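Local structure of membrane-bound protease PH1510 (Pyrococcus horikoshii, 6M4B) at residues Ala144-Glu149 with Lys153-Thr158; Ile88-His93 with Ala131-Leu136; Ala41-Leu46 with Asn176-Lys181; Ala13-Gln18 with Tyr24-Arg29. The protein cleaves proteins, in vitro among them a stomatin homologue, preferentially near hydrophobic or aromatic residues, this chain being the N-terminal protease domain of a membrane protein. The protein carries 1 engineered substitution. All coordinates share one frame; numbering follows the deposited sequence.

How the contacts relate
Along the chain the order of closing is contact 4, contact 2, contact 1, while contact 3, which starts between contacts 4 and 2, spans both 2 and 1 before it closes. Contacts 3 and 4 share the parallel sheet, through the neighbouring strands 41-47 and 9-16, and their centres lie about 16 Å apart. Contacts 1 and 2, with centres about 12 Å apart, involve the consecutive helices 144-152 and 123-139, which are tied by a salt bridge between Glu148 and Lys134. Contact 2 also touches contact 4, where Ile88 packs on Phe27. The hydrophobic interior of this ClpP/crotonase-clan domain thus runs from the sheet to the helices beside the active site.

Contact 1: residues Ala144-Glu149 with Lys153-Thr158; sequences ATIAEE and KDLSLT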
# COMPACT_ATOMS: atom_id res chain seq x y z
N ALA A 144 -9.66 3.11 13.28
CA ALA A 144 -8.34 2.48 13.33
C ALA A 144 -8.04 1.77 14.67
O ALA A 144 -7.32 0.78 14.68
CB ALA A 144 -7.28 3.53 13.07
N THR A 145 -8.67 2.21 15.77
CA THR A 145 -8.59 1.52 17.04
C THR A 145 -9.22 0.13 16.92
O THR A 145 -8.58 -0.88 17.26
CB THR A 145 -9.32 2.33 18.12
OG1 THR A 145 -8.66 3.57 18.27
CG2 THR A 145 -9.38 1.61 19.47
N ILE A 146 -10.44 0.07 16.38
CA ILE A 146 -11.11 -1.21 16.15
C ILE A 146 -10.34 -2.05 15.17
O ILE A 146 -10.18 -3.25 15.39
CB ILE A 146 -12.56 -1.05 15.62
CG1 ILE A 146 -13.45 -0.51 16.75
CG2 ILE A 146 -13.13 -2.38 15.11
CD1 ILE A 146 -13.66 -1.44 17.92
N ALA A 147 -9.85 -1.43 14.10
CA ALA A 147 -9.06 -2.18 13.10
C ALA A 147 -7.85 -2.86 13.75
O ALA A 147 -7.54 -4.01 13.46
CB ALA A 147 -8.62 -1.29 11.95
N GLU A 148 -7.17 -2.13 14.62
CA GLU A 148 -6.02 -2.69 15.37
C GLU A 148 -6.49 -3.87 16.23
O GLU A 148 -5.90 -4.93 16.19
CB GLU A 148 -5.36 -1.61 16.25
CG GLU A 148 -4.18 -2.17 17.04
CD GLU A 148 -3.38 -1.13 17.84
OE1 GLU A 148 -2.60 -1.55 18.70
OE2 GLU A 148 -3.51 0.08 17.66
N GLU A 149 -7.63 -3.71 16.91
CA GLU A 149 -8.15 -4.83 17.69
C GLU A 149 -8.51 -6.06 16.92
O GLU A 149 -8.45 -7.16 17.48
CB GLU A 149 -9.29 -4.39 18.58
CG GLU A 149 -8.90 -3.26 19.55
CD GLU A 149 -10.07 -2.80 20.40
OE1 GLU A 149 -11.12 -3.43 20.35
OE2 GLU A 149 -9.92 -1.84 21.15
N LYS A 153 -6.73 -8.40 19.55
CA LYS A 153 -7.72 -9.15 20.30
C LYS A 153 -8.36 -10.23 19.45
O LYS A 153 -9.17 -10.99 19.94
CB LYS A 153 -8.76 -8.17 20.84
CG LYS A 153 -8.16 -7.35 21.95
CD LYS A 153 -8.99 -6.24 22.57
CE LYS A 153 -8.04 -5.31 23.34
NZ LYS A 153 -8.61 -4.72 24.60
N ASP A 154 -7.99 -10.34 18.19
CA ASP A 154 -8.71 -11.22 17.26
C ASP A 154 -10.22 -10.88 17.20
O ASP A 154 -11.07 -11.73 16.95
CB ASP A 154 -8.47 -12.71 17.63
CG ASP A 154 -8.52 -13.61 16.44
OD1 ASP A 154 -8.12 -13.17 15.34
OD2 ASP A 154 -8.97 -14.78 16.56
N LEU A 155 -10.53 -9.60 17.43
CA LEU A 155 -11.89 -9.11 17.43
C LEU A 155 -12.58 -9.40 16.09
O LEU A 155 -12.00 -9.26 15.02
CB LEU A 155 -11.90 -7.63 17.73
CG LEU A 155 -13.27 -6.97 17.88
CD1 LEU A 155 -14.02 -7.50 19.09
CD2 LEU A 155 -13.14 -5.44 17.94
N SER A 156 -13.82 -9.84 16.22
CA SER A 156 -14.76 -10.13 15.16
C SER A 156 -16.02 -9.35 15.49
O SER A 156 -16.41 -9.28 16.65
CB SER A 156 -15.14 -11.59 15.21
OG SER A 156 -15.26 -12.08 13.92
N LEU A 157 -16.65 -8.76 14.48
CA LEU A 157 -17.84 -7.92 14.68
C LEU A 157 -18.98 -8.43 13.84
O LEU A 157 -18.76 -8.99 12.78
CB LEU A 157 -17.59 -6.45 14.32
CG LEU A 157 -16.56 -5.70 15.20
CD1 LEU A 157 -16.44 -4.26 14.71
CD2 LEU A 157 -16.86 -5.74 16.71
N THR A 158 -20.20 -8.23 14.34
CA THR A 158 -21.44 -8.45 13.55
C THR A 158 -21.65 -7.19 12.69
O THR A 158 -21.00 -6.17 12.94
CB THR A 158 -22.68 -8.60 14.47
OG1 THR A 158 -22.83 -7.39 15.22
CG2 THR A 158 -22.54 -9.83 15.45
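Glu149 O takes two backbone N-H groups, from Lys153 and Leu155, and so ties helix 144-152 to the chain that leaves it. The Lys153 N to Glu149 O bond, 3.0 Å long, is the ordinary helical link to the residue four places on; the bond from Leu155 N to Glu149 O, 3.2 Å and straighter at 161°, reaches further round. The two donors approach from opposite faces of the carbonyl plane. Asp154, between them, has positive phi, which turns the chain out of the helix; aspartate tolerates this conformation better than a beta-branched residue, and its OD1 accepts from the backbone N of the substrate-binding Arg107. Beyond the turn the chain enters strand 156-157, the edge of a small mixed sheet in this ClpP/crotonase-type domain, where Leu157 forms backbone hydrogen bonds with Ile103 of the antiparallel strand 102-104 and Leu155 with Ala105 just past it. Leu155 has CG anti to the backbone N (chi1 -175°), which lays CD2 alongside the Glu149 chain, 3.7 Å from Glu149 OE1 and 4.0 Å from Ile146 CD1. Further in, Ile146 CG2 meets Leu157 CD1 at 3.8 Å, two branched aliphatics filling a buried layer. Lys153 runs beside Glu149 in the same direction, but its NZ stays 4.7 Å from Glu149 OE2, too far for a salt bridge, though the opposite charges would probably attract weakly.

Contact 2: residues Ile88-His93 with Ala131-Leu136; sequences IALGSH and AYIKSL
Leu90, the residue most covered here, meets helix 123-139 at two levels. At its base, CB lies 4.0 Å from Leu136 CB; at its end, CD1 reaches Ile133, 3.7 Å from CG1 and 4.0 Å from Ile133 CD1. The two aliphatic chains are skewed across one another, and Ile133 brings its longer branch into the contact because CG1 stands anti to the backbone N (chi1 -152°). The helices being joined are those of the catalytic residues: helix 84-90 starts directly after Ala83, the engineered replacement of the nucleophile, and helix 123-139 has the active-site Lys124 in its first turn. These are the positions of the Ser-Lys catalytic dyad, the serine being replaced by alanine in this structure. Leu136 CD1 rests against the backbone of Gly91, 4.2 Å from Gly91 N. Tyr87 packs on both Ile133 and Leu136. Among these aliphatics a water spans the two chains, donating to Leu90 O and to Leu136 O at 2.6 Å each. It satisfies a buried carbonyl at the end of helix 84-90, and Leu136 O also accepts from Ser140 OG. Across the dimer interface, Ser135 packs against Ser135 of the second subunit.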
# COMPACT_ATOMS: atom_id res chain seq x y z
N ILE A 88 -9.21 -6.38 2.63
CA ILE A 88 -9.82 -6.11 1.33
C ILE A 88 -10.99 -5.16 1.54
O ILE A 88 -11.08 -4.14 0.88
CB ILE A 88 -10.27 -7.44 0.65
CG1 ILE A 88 -9.05 -8.33 0.31
CG2 ILE A 88 -11.06 -7.21 -0.65
CD1 ILE A 88 -9.39 -9.77 -0.04
N ALA A 89 -11.83 -5.46 2.53
CA ALA A 89 -12.90 -4.58 2.89
C ALA A 89 -12.43 -3.18 3.33
O ALA A 89 -12.88 -2.18 2.72
CB ALA A 89 -13.74 -5.19 3.98
N LEU A 90 -11.51 -3.10 4.31
CA LEU A 90 -10.97 -1.80 4.74
C LEU A 90 -10.27 -1.00 3.67
O LEU A 90 -10.22 0.23 3.74
CB LEU A 90 -10.09 -1.93 5.96
CG LEU A 90 -10.78 -2.46 7.19
CD1 LEU A 90 -9.75 -2.82 8.23
CD2 LEU A 90 -11.75 -1.41 7.73
N GLY A 91 -9.77 -1.67 2.64
CA GLY A 91 -9.11 -1.00 1.53
C GLY A 91 -10.03 -0.48 0.45
O GLY A 91 -9.56 0.12 -0.52
N SER A 92 -11.32 -0.63 0.64
CA SER A 92 -12.29 -0.41 -0.43
C SER A 92 -13.05 0.88 -0.22
O SER A 92 -13.03 1.50 0.86
CB SER A 92 -13.26 -1.60 -0.51
OG SER A 92 -14.32 -1.46 0.43
N HIS A 93 -13.73 1.29 -1.29
CA HIS A 93 -14.44 2.56 -1.33
C HIS A 93 -15.65 2.63 -0.42
O HIS A 93 -16.05 3.70 -0.01
CB HIS A 93 -14.83 2.87 -2.77
CG HIS A 93 -13.66 3.04 -3.66
ND1 HIS A 93 -13.05 1.99 -4.31
CD2 HIS A 93 -12.96 4.15 -4.01
CE1 HIS A 93 -12.03 2.44 -5.02
NE2 HIS A 93 -11.95 3.75 -4.85
N ALA A 131 0.41 -1.75 11.65
CA ALA A 131 0.59 -0.50 10.94
C ALA A 131 -0.20 -0.51 9.61
O ALA A 131 -0.83 0.50 9.27
CB ALA A 131 2.06 -0.23 10.68
N TYR A 132 -0.20 -1.63 8.89
CA TYR A 132 -0.90 -1.68 7.59
C TYR A 132 -2.45 -1.58 7.73
O TYR A 132 -3.08 -0.73 7.07
CB TYR A 132 -0.52 -2.92 6.87
CG TYR A 132 -1.10 -3.07 5.51
CD1 TYR A 132 -0.71 -2.22 4.49
CD2 TYR A 132 -2.00 -4.09 5.22
CE1 TYR A 132 -1.23 -2.33 3.22
CE2 TYR A 132 -2.48 -4.25 3.94
CZ TYR A 132 -2.14 -3.38 2.95
OH TYR A 132 -2.64 -3.55 1.70
N ILE A 133 -3.02 -2.34 8.65
CA ILE A 133 -4.48 -2.35 8.84
C ILE A 133 -4.99 -1.00 9.36
O ILE A 133 -6.00 -0.49 8.89
CB ILE A 133 -4.96 -3.52 9.72
CG1 ILE A 133 -6.40 -3.89 9.33
CG2 ILE A 133 -4.85 -3.21 11.22
CD1 ILE A 133 -6.94 -5.08 10.06
N LYS A 134 -4.19 -0.35 10.21
CA LYS A 134 -4.52 0.96 10.71
C LYS A 134 -4.48 2.03 9.62
O LYS A 134 -5.30 2.94 9.60
CB LYS A 134 -3.63 1.36 11.87
CG LYS A 134 -4.03 0.71 13.18
CD LYS A 134 -3.07 1.05 14.30
CE LYS A 134 -3.13 2.51 14.75
NZ LYS A 134 -3.56 2.65 16.15
N SER A 135 -3.54 1.89 8.71
CA SER A 135 -3.43 2.78 7.61
C SER A 135 -4.65 2.67 6.67
O SER A 135 -5.11 3.69 6.22
CB SER A 135 -2.15 2.53 6.83
OG SER A 135 -2.18 1.37 6.01
N LEU A 136 -5.13 1.44 6.39
CA LEU A 136 -6.31 1.28 5.57
C LEU A 136 -7.53 1.93 6.26
O LEU A 136 -8.26 2.66 5.61
CB LEU A 136 -6.58 -0.19 5.25
CG LEU A 136 -5.45 -0.97 4.54
CD1 LEU A 136 -5.94 -2.37 4.29
CD2 LEU A 136 -5.09 -0.28 3.25
O HOH W 1 -8.66 2.15 3.06

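Contact 3: residues Ala41-Leu46 with Asn176-Lys181; sequences AIIIEL and NELLKK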
# COMPACT_ATOMS: atom_id res chain seq x y z
N ALA A 41 -19.92 1.75 -10.52
CA ALA A 41 -19.36 1.03 -9.37
C ALA A 41 -19.36 -0.45 -9.68
O ALA A 41 -20.17 -0.92 -10.50
CB ALA A 41 -20.15 1.28 -8.07
N ILE A 42 -18.48 -1.19 -8.99
CA ILE A 42 -18.56 -2.65 -8.99
C ILE A 42 -18.74 -3.12 -7.55
O ILE A 42 -18.04 -2.65 -6.66
CB ILE A 42 -17.34 -3.30 -9.67
CG1 ILE A 42 -17.52 -4.83 -9.71
CG2 ILE A 42 -16.03 -2.91 -9.02
CD1 ILE A 42 -16.41 -5.53 -10.44
N ILE A 43 -19.71 -3.99 -7.33
CA ILE A 43 -19.97 -4.60 -6.04
C ILE A 43 -19.39 -6.01 -6.08
O ILE A 43 -19.62 -6.77 -7.01
CB ILE A 43 -21.46 -4.71 -5.73
CG1 ILE A 43 -22.07 -3.29 -5.61
CG2 ILE A 43 -21.67 -5.48 -4.42
CD1 ILE A 43 -23.60 -3.28 -5.68
N ILE A 44 -18.59 -6.33 -5.08
CA ILE A 44 -18.00 -7.62 -4.96
C ILE A 44 -18.55 -8.24 -3.72
O ILE A 44 -18.30 -7.75 -2.63
CB ILE A 44 -16.48 -7.54 -4.99
CG1 ILE A 44 -16.10 -7.13 -6.42
CG2 ILE A 44 -15.87 -8.87 -4.58
CD1 ILE A 44 -14.66 -6.83 -6.60
N GLU A 45 -19.33 -9.31 -3.92
CA GLU A 45 -19.93 -10.08 -2.85
C GLU A 45 -18.86 -11.05 -2.33
O GLU A 45 -18.43 -11.94 -3.06
CB GLU A 45 -21.15 -10.85 -3.35
CG GLU A 45 -22.36 -9.94 -3.61
CD GLU A 45 -23.52 -10.65 -4.31
OE1 GLU A 45 -23.35 -11.81 -4.74
OE2 GLU A 45 -24.61 -10.05 -4.44
N LEU A 46 -18.40 -10.82 -1.11
CA LEU A 46 -17.19 -11.46 -0.62
C LEU A 46 -17.51 -12.38 0.54
O LEU A 46 -18.27 -12.03 1.43
CB LEU A 46 -16.16 -10.42 -0.18
CG LEU A 46 -14.82 -10.95 0.35
CD1 LEU A 46 -13.99 -11.54 -0.78
CD2 LEU A 46 -14.08 -9.83 1.03
N ASN A 176 -30.44 -4.63 -3.82
CA ASN A 176 -31.34 -3.49 -3.94
C ASN A 176 -31.31 -2.56 -2.68
O ASN A 176 -31.26 -1.33 -2.81
CB ASN A 176 -32.75 -4.03 -4.21
CG ASN A 176 -33.69 -3.00 -4.81
OD1 ASN A 176 -33.88 -2.90 -6.07
ND2 ASN A 176 -34.31 -2.22 -3.93
N GLU A 177 -31.32 -3.15 -1.47
CA GLU A 177 -31.19 -2.34 -0.26
C GLU A 177 -29.77 -1.69 -0.21
O GLU A 177 -29.64 -0.56 0.21
CB GLU A 177 -31.54 -3.13 1.03
CG GLU A 177 -31.83 -2.19 2.19
CD GLU A 177 -32.19 -2.85 3.55
OE1 GLU A 177 -31.59 -3.84 4.02
OE2 GLU A 177 -33.08 -2.28 4.23
N LEU A 178 -28.74 -2.39 -0.68
CA LEU A 178 -27.36 -1.83 -0.70
C LEU A 178 -27.30 -0.55 -1.58
O LEU A 178 -26.91 0.54 -1.09
CB LEU A 178 -26.33 -2.88 -1.15
CG LEU A 178 -24.83 -2.51 -1.21
CD1 LEU A 178 -23.97 -3.74 -1.28
CD2 LEU A 178 -24.50 -1.67 -2.45
N LEU A 179 -27.83 -0.68 -2.79
CA LEU A 179 -28.00 0.45 -3.72
C LEU A 179 -28.77 1.59 -3.12
O LEU A 179 -28.31 2.72 -3.15
CB LEU A 179 -28.65 0.01 -5.02
CG LEU A 179 -27.79 -0.97 -5.85
CD1 LEU A 179 -28.63 -1.52 -7.02
CD2 LEU A 179 -26.49 -0.37 -6.35
N LYS A 180 -29.88 1.29 -2.48
CA LYS A 180 -30.71 2.33 -1.88
C LYS A 180 -29.99 3.10 -0.77
O LYS A 180 -29.99 4.33 -0.75
CB LYS A 180 -32.00 1.69 -1.38
CG LYS A 180 -33.09 2.59 -0.83
CD LYS A 180 -34.26 1.71 -0.35
CE LYS A 180 -34.88 2.14 0.99
NZ LYS A 180 -35.96 3.16 0.82
N LYS A 181 -29.40 2.40 0.19
CA LYS A 181 -28.71 3.10 1.32
C LYS A 181 -27.36 3.70 0.94
O LYS A 181 -26.88 4.62 1.63
CB LYS A 181 -28.49 2.12 2.47
CG LYS A 181 -29.78 1.66 3.14
CD LYS A 181 -29.54 0.43 4.01
CE LYS A 181 -30.56 0.31 5.13
NZ LYS A 181 -30.05 -0.57 6.21
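Ile43, on strand 41-47 of the parallel sheet, meets Leu178 and Leu179 of helix 175-182, a joint between the central sheet and a helix covering one of its faces in this alpha/beta domain. Its CD1 is the single atom that makes both contacts. Leu178 comes at it tip to tip, with CD2 at 3.7 Å from Ile43 CD1, whereas Leu179 slants across, its CD2 at 4.2 Å from the same methyl. An isoleucine that stretches its longer branch away from the strand (chi2 164°) and a leucine with CG anti to the backbone N (chi1 -179°) together span the gap between the two backbones, whose nearest CA atoms, in Ile43 and Leu178, are 9.5 Å apart. Longer aliphatic chains therefore suit both sides.

Around this pair, Tyr73 of the neighbouring strand 70-74 touches both Ile43 and Leu178, and Phe200 lies against Leu179. Ile42 and Ile44 belong to the other face of the sheet, where they meet helix 21-36.

The helix holds its own turns by the usual backbone bonds, among them Lys180 N to Asn176 O and Lys181 N to Glu177 O, each 3.0 Å long. Beyond the leucines, Lys181 ties it to the sheet: its NZ donates to Val171 O of the outermost strand 170-171. The same nitrogen, Lys181 NZ, also forms a long salt bridge, 4.0 Å, with Glu177 OE2 one turn earlier.

Contact 4: residues Ala13-Gln18 with Tyr24-Arg29; sequences AQIKGQ and YDQFDR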
# COMPACT_ATOMS: atom_id res chain seq x y z
N ALA A 13 -20.03 -8.99 -8.78
CA ALA A 13 -19.36 -10.27 -8.90
C ALA A 13 -19.28 -10.93 -7.55
O ALA A 13 -19.54 -10.31 -6.52
CB ALA A 13 -18.00 -10.09 -9.49
N GLN A 14 -18.95 -12.20 -7.56
CA GLN A 14 -18.89 -13.00 -6.36
C GLN A 14 -17.47 -13.50 -6.24
O GLN A 14 -16.90 -13.96 -7.24
CB GLN A 14 -19.80 -14.19 -6.45
CG GLN A 14 -21.27 -13.90 -6.55
CD GLN A 14 -22.12 -15.14 -6.33
OE1 GLN A 14 -22.52 -15.44 -5.21
NE2 GLN A 14 -22.37 -15.87 -7.41
N ILE A 15 -16.91 -13.39 -5.04
CA ILE A 15 -15.63 -14.01 -4.72
C ILE A 15 -15.77 -14.75 -3.40
O ILE A 15 -16.15 -14.17 -2.36
CB ILE A 15 -14.47 -12.98 -4.77
CG1 ILE A 15 -14.22 -12.60 -6.24
CG2 ILE A 15 -13.18 -13.55 -4.19
CD1 ILE A 15 -13.36 -11.40 -6.44
N LYS A 16 -15.55 -16.07 -3.48
CA LYS A 16 -15.66 -16.97 -2.36
C LYS A 16 -14.39 -17.80 -2.16
O LYS A 16 -13.66 -18.07 -3.12
CB LYS A 16 -16.82 -17.93 -2.59
CG LYS A 16 -18.14 -17.24 -2.89
CD LYS A 16 -19.33 -18.15 -2.64
CE LYS A 16 -20.64 -17.51 -3.10
NZ LYS A 16 -21.80 -18.04 -2.33
N GLY A 17 -14.16 -18.26 -0.93
CA GLY A 17 -13.04 -19.17 -0.63
C GLY A 17 -11.77 -18.45 -0.21
O GLY A 17 -11.76 -17.24 0.06
N GLN A 18 -10.67 -19.20 -0.18
CA GLN A 18 -9.41 -18.68 0.31
C GLN A 18 -8.86 -17.64 -0.62
O GLN A 18 -9.03 -17.74 -1.80
CB GLN A 18 -8.38 -19.81 0.50
CG GLN A 18 -8.71 -20.70 1.69
CD GLN A 18 -7.47 -21.12 2.45
OE1 GLN A 18 -7.13 -22.31 2.49
NE2 GLN A 18 -6.77 -20.15 3.05
N TYR A 24 -6.48 -12.82 -6.66
CA TYR A 24 -6.04 -11.57 -7.29
C TYR A 24 -6.55 -11.49 -8.71
O TYR A 24 -7.17 -10.50 -9.06
CB TYR A 24 -4.50 -11.31 -7.25
CG TYR A 24 -4.15 -10.07 -8.06
CD1 TYR A 24 -4.34 -8.79 -7.55
CD2 TYR A 24 -3.67 -10.17 -9.37
CE1 TYR A 24 -4.04 -7.65 -8.32
CE2 TYR A 24 -3.38 -9.04 -10.14
CZ TYR A 24 -3.56 -7.78 -9.61
OH TYR A 24 -3.27 -6.66 -10.40
N ASP A 25 -6.26 -12.50 -9.55
CA ASP A 25 -6.64 -12.47 -11.01
C ASP A 25 -8.16 -12.28 -11.20
O ASP A 25 -8.58 -11.54 -12.09
CB ASP A 25 -6.22 -13.73 -11.79
CG ASP A 25 -4.73 -13.93 -11.86
OD1 ASP A 25 -3.96 -12.96 -11.97
OD2 ASP A 25 -4.33 -15.10 -11.82
N GLN A 26 -8.96 -12.89 -10.31
CA GLN A 26 -10.41 -12.69 -10.31
C GLN A 26 -10.79 -11.20 -10.08
O GLN A 26 -11.47 -10.63 -10.92
CB GLN A 26 -11.09 -13.56 -9.28
CG GLN A 26 -10.92 -15.06 -9.51
CD GLN A 26 -11.62 -15.86 -8.44
OE1 GLN A 26 -11.00 -16.35 -7.49
NE2 GLN A 26 -12.94 -15.93 -8.53
N PHE A 27 -10.30 -10.58 -9.00
CA PHE A 27 -10.50 -9.13 -8.76
C PHE A 27 -9.97 -8.32 -9.91
O PHE A 27 -10.60 -7.34 -10.33
CB PHE A 27 -9.79 -8.62 -7.48
CG PHE A 27 -10.54 -8.87 -6.20
CD1 PHE A 27 -11.36 -7.90 -5.67
CD2 PHE A 27 -10.37 -10.03 -5.49
CE1 PHE A 27 -12.01 -8.09 -4.45
CE2 PHE A 27 -11.03 -10.23 -4.28
CZ PHE A 27 -11.84 -9.25 -3.76
N ASP A 28 -8.79 -8.68 -10.41
CA ASP A 28 -8.24 -7.89 -11.54
C ASP A 28 -9.20 -7.93 -12.76
O ASP A 28 -9.46 -6.89 -13.41
CB ASP A 28 -6.85 -8.37 -11.95
CG ASP A 28 -6.21 -7.52 -13.03
OD1 ASP A 28 -6.44 -6.30 -13.09
OD2 ASP A 28 -5.43 -8.07 -13.84
N ARG A 29 -9.70 -9.12 -13.07
CA ARG A 29 -10.53 -9.30 -14.27
C ARG A 29 -11.85 -8.56 -14.10
O ARG A 29 -12.20 -7.73 -14.95
CB ARG A 29 -10.77 -10.80 -14.57
CG ARG A 29 -11.59 -11.11 -15.82
CD ARG A 29 -11.72 -12.64 -16.09
NE ARG A 29 -12.93 -12.93 -16.89
CZ ARG A 29 -14.16 -13.14 -16.40
NH1 ARG A 29 -15.16 -13.39 -17.24
NH2 ARG A 29 -14.41 -13.10 -15.09
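Ile15 of strand 9-16 reaches into the side of helix 21-36 and meets two consecutive residues there, Gln26 and Phe27. Read from its start, the helical segment first presents Tyr24, whose side chain heads off from the strand and packs on Asn58, Ile59 and Arg62 of helix 53-64; its carbonyl O accepts from Asp28 N at 2.8 Å, an ordinary helical bond. Gln26 faces the strand, but only the aliphatic base of its chain is used: CB stands 4.2 Å from Ile15 CD1. Glutamine suits this partly exposed place, since CB covers the isoleucine while the amide lies beyond the contact.

Phe27 makes the closer contact. With CG anti to the carbonyl carbon (chi1 -81°), its ring is swung to the strand and offers a face to Ile15 CD1, which hovers 3.3 Å above the plane and 18° off the normal through the centroid, a CH-pi contact with a methyl-to-centroid distance of 3.5 Å. The methyl is shifted toward one side of the ring, so CD2 and CE2 of Phe27 are its nearest atoms, both at 3.4 Å from Ile15 CD1. Ile15 CG2 adds a looser touch, 4.0 Å from Phe27 CE2. Flat and apolar, the phenyl group also packs on Ile44 and Ile59, joining strand and helix neighbours.

Asp28 turns to a salt bridge with Arg62, and Arg29 sends NH2 in a weak hydrogen bond to Ala209 O. Such packing of a helix on the strand before it is characteristic of the beta-alpha-beta crossover, here strand 9-16, helix 21-36 and the adjacent parallel strand 41-47.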